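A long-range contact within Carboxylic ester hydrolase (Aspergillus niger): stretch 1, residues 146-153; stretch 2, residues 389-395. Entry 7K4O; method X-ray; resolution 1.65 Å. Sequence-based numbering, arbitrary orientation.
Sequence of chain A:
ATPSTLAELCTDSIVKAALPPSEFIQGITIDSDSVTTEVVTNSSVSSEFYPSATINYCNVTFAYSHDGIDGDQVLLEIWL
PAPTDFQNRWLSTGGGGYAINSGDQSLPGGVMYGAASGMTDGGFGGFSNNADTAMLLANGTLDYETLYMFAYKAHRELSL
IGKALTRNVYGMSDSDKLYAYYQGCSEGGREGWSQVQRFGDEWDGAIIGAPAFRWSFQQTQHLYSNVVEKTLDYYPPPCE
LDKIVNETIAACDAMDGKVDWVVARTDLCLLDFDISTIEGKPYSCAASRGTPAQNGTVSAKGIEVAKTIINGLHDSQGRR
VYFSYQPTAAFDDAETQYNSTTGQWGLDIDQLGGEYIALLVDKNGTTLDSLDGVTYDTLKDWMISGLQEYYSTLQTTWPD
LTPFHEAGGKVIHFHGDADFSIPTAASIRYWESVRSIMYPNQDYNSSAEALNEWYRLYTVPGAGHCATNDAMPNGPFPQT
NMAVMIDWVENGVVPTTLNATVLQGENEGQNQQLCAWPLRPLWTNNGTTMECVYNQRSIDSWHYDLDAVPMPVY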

# COMPACT_ATOMS: atom_id res chain seq x y z
N THR A 146 10.57 11.80 -14.76
CA THR A 146 10.55 10.66 -13.81
C THR A 146 9.50 10.90 -12.74
O THR A 146 8.73 9.97 -12.42
N LEU A 147 9.49 12.09 -12.13
CA LEU A 147 8.53 12.43 -11.09
C LEU A 147 7.11 12.22 -11.59
O LEU A 147 6.33 11.56 -10.88
N TYR A 148 6.78 12.79 -12.74
CA TYR A 148 5.39 12.72 -13.25
C TYR A 148 5.04 11.27 -13.65
O TYR A 148 3.87 10.85 -13.39
N MET A 149 5.95 10.57 -14.33
CA MET A 149 5.68 9.17 -14.71
C MET A 149 5.45 8.30 -13.44
O MET A 149 4.46 7.55 -13.39
N PHE A 150 6.27 8.44 -12.41
CA PHE A 150 6.09 7.69 -11.15
C PHE A 150 4.79 8.11 -10.47
O PHE A 150 4.03 7.26 -9.97
N ALA A 151 4.52 9.42 -10.41
CA ALA A 151 3.36 9.99 -9.70
C ALA A 151 2.07 9.40 -10.26
O ALA A 151 1.26 8.98 -9.44
N TYR A 152 1.86 9.52 -11.57
CA TYR A 152 0.56 9.11 -12.15
C TYR A 152 0.61 8.89 -13.65
O TYR A 152 -0.33 8.26 -14.17
N LYS A 153 1.59 9.38 -14.37
CA LYS A 153 1.44 9.39 -15.84
C LYS A 153 1.68 7.98 -16.39
O LYS A 153 1.03 7.60 -17.42
N GLU A 389 4.69 21.21 -2.27
CA GLU A 389 5.59 20.88 -3.40
C GLU A 389 5.04 19.66 -4.17
O GLU A 389 5.11 19.67 -5.42
N TYR A 390 4.48 18.68 -3.46
CA TYR A 390 4.11 17.37 -4.07
C TYR A 390 2.61 17.18 -4.15
O TYR A 390 2.18 16.09 -4.64
N TYR A 391 1.81 18.19 -3.82
CA TYR A 391 0.32 18.09 -3.84
C TYR A 391 -0.16 17.48 -5.16
O TYR A 391 -1.02 16.59 -5.15
N SER A 392 0.35 17.99 -6.27
CA SER A 392 -0.11 17.69 -7.65
C SER A 392 0.49 16.40 -8.22
O SER A 392 0.08 15.99 -9.34
N THR A 393 1.48 15.78 -7.56
CA THR A 393 2.22 14.63 -8.14
C THR A 393 2.17 13.47 -7.15
O THR A 393 1.39 12.53 -7.34
N LEU A 394 2.96 13.49 -6.08
CA LEU A 394 3.13 12.29 -5.22
C LEU A 394 2.13 12.27 -4.06
O LEU A 394 1.93 11.18 -3.52
N GLN A 395 1.58 13.41 -3.62
CA GLN A 395 0.81 13.47 -2.37
C GLN A 395 -0.32 12.43 -2.40
O GLN A 395 -0.52 11.74 -1.40

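How does the start of stretch 1 meet the second stretch? T146 stays out of reach, so L147 makes the opening contact. Its CA-to-CB bond points sideways, but chi1 t and chi2 p bring the tip nearer: L147 CD1 lies 3.7 Å from L394 CD1 and 4.1 Å from Y390 CE1, an apolar cluster, while L147 CD2 sits 4.1 Å from T393 OG1.

What brings Y148 in, when its CA-to-CB bond points away? Its chi1 of -88° (m) swings the ring back, and T393 CG2 settles over one face, 3.8 Å from the centroid of the Y148 ring, a CH-pi contact. T393, with chi1 p, is the residue most covered by the helix.

Where do the backbones come closest? F150, chi1 t, comes first, with F150 CD2 3.9 Å from CD2 of L394, itself m then t. Next, A151 CA lies 5.0 Å from T393 CA. The methyl points toward the second stretch, with A151 CB 3.3 Å from T393 O and 4.0 Å from L394 CD2.

Does anything polar join the stretches? No direct hydrogen bond does. Water 1 can donate to T393 O (2.7 Å from its O) and, weakly, to A151 O (3.4 Å), though, with atoms elsewhere counted, more acceptors are in reach than it has protons. Y152, chi1 p, adds a contact but no hydrogen bond, with CE2 of its ring 3.8 Å from S392 O.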

# COMPACT_ATOMS: atom_id res chain seq x y z
CB THR A 146 11.92 10.43 -13.16
OG1 THR A 146 12.89 10.26 -14.19
CG2 THR A 146 11.88 9.24 -12.23
CB LEU A 147 8.74 13.89 -10.64
CG LEU A 147 7.71 14.41 -9.68
CD1 LEU A 147 7.82 13.71 -8.34
CD2 LEU A 147 7.82 15.90 -9.44
CB TYR A 148 5.16 13.70 -14.41
CG TYR A 148 4.74 15.06 -13.90
CD1 TYR A 148 5.69 15.93 -13.36
CD2 TYR A 148 3.44 15.51 -13.99
CE1 TYR A 148 5.31 17.18 -12.89
CE2 TYR A 148 3.04 16.75 -13.50
CZ TYR A 148 4.00 17.61 -12.97
OH TYR A 148 3.65 18.86 -12.53
CB MET A 149 6.86 8.64 -15.50
CG MET A 149 6.87 9.12 -16.94
SD MET A 149 5.47 8.45 -17.92
CE MET A 149 6.18 6.86 -18.34
CB PHE A 150 7.29 7.91 -10.23
CG PHE A 150 7.33 7.11 -8.96
CD1 PHE A 150 7.24 5.73 -8.97
CD2 PHE A 150 7.51 7.73 -7.74
CE1 PHE A 150 7.33 5.00 -7.80
CE2 PHE A 150 7.56 7.00 -6.55
CZ PHE A 150 7.52 5.65 -6.59
CB ALA A 151 3.35 11.49 -9.77
CB TYR A 152 -0.53 10.14 -11.82
CG TYR A 152 -0.39 11.49 -12.48
CD1 TYR A 152 -0.87 11.71 -13.75
CD2 TYR A 152 0.23 12.57 -11.82
CE1 TYR A 152 -0.77 12.96 -14.36
CE2 TYR A 152 0.32 13.82 -12.40
CZ TYR A 152 -0.18 14.02 -13.67
OH TYR A 152 -0.07 15.26 -14.27
CB LYS A 153 2.37 10.42 -16.49
CG LYS A 153 2.15 10.63 -17.96
CD LYS A 153 2.79 11.96 -18.48
CE LYS A 153 4.30 11.95 -18.39
NZ LYS A 153 4.89 13.11 -19.10
CB GLU A 389 6.99 20.62 -2.86
CG GLU A 389 8.01 20.17 -3.90
CD GLU A 389 9.46 20.31 -3.42
OE1 GLU A 389 9.70 20.43 -2.16
OE2 GLU A 389 10.37 20.27 -4.29
CB TYR A 390 4.88 16.24 -3.37
CG TYR A 390 6.36 16.29 -3.68
CD1 TYR A 390 6.81 16.22 -4.97
CD2 TYR A 390 7.31 16.53 -2.69
CE1 TYR A 390 8.14 16.39 -5.32
CE2 TYR A 390 8.65 16.67 -3.03
CZ TYR A 390 9.08 16.57 -4.33
OH TYR A 390 10.37 16.76 -4.69
CB TYR A 391 -0.33 19.48 -3.71
CG TYR A 391 -1.64 19.50 -2.97
CD1 TYR A 391 -2.83 19.16 -3.58
CD2 TYR A 391 -1.67 19.92 -1.66
CE1 TYR A 391 -4.02 19.18 -2.85
CE2 TYR A 391 -2.85 19.98 -0.94
CZ TYR A 391 -4.00 19.52 -1.52
OH TYR A 391 -5.12 19.59 -0.72
CB SER A 392 0.15 18.84 -8.59
OG SER A 392 -0.61 19.97 -8.25
CB THR A 393 3.67 15.00 -8.56
OG1 THR A 393 4.30 15.64 -7.43
CG2 THR A 393 3.71 15.93 -9.75
CB LEU A 394 4.56 12.28 -4.69
CG LEU A 394 5.63 12.06 -5.76
CD1 LEU A 394 7.00 12.15 -5.11
CD2 LEU A 394 5.45 10.73 -6.40
CB GLN A 395 0.28 14.87 -2.05
CG GLN A 395 -0.21 14.97 -0.60
CD GLN A 395 0.88 14.94 0.44
OE1 GLN A 395 2.07 14.90 0.12
NE2 GLN A 395 0.46 14.95 1.71
O HOH W 1 -0.75 10.83 -7.35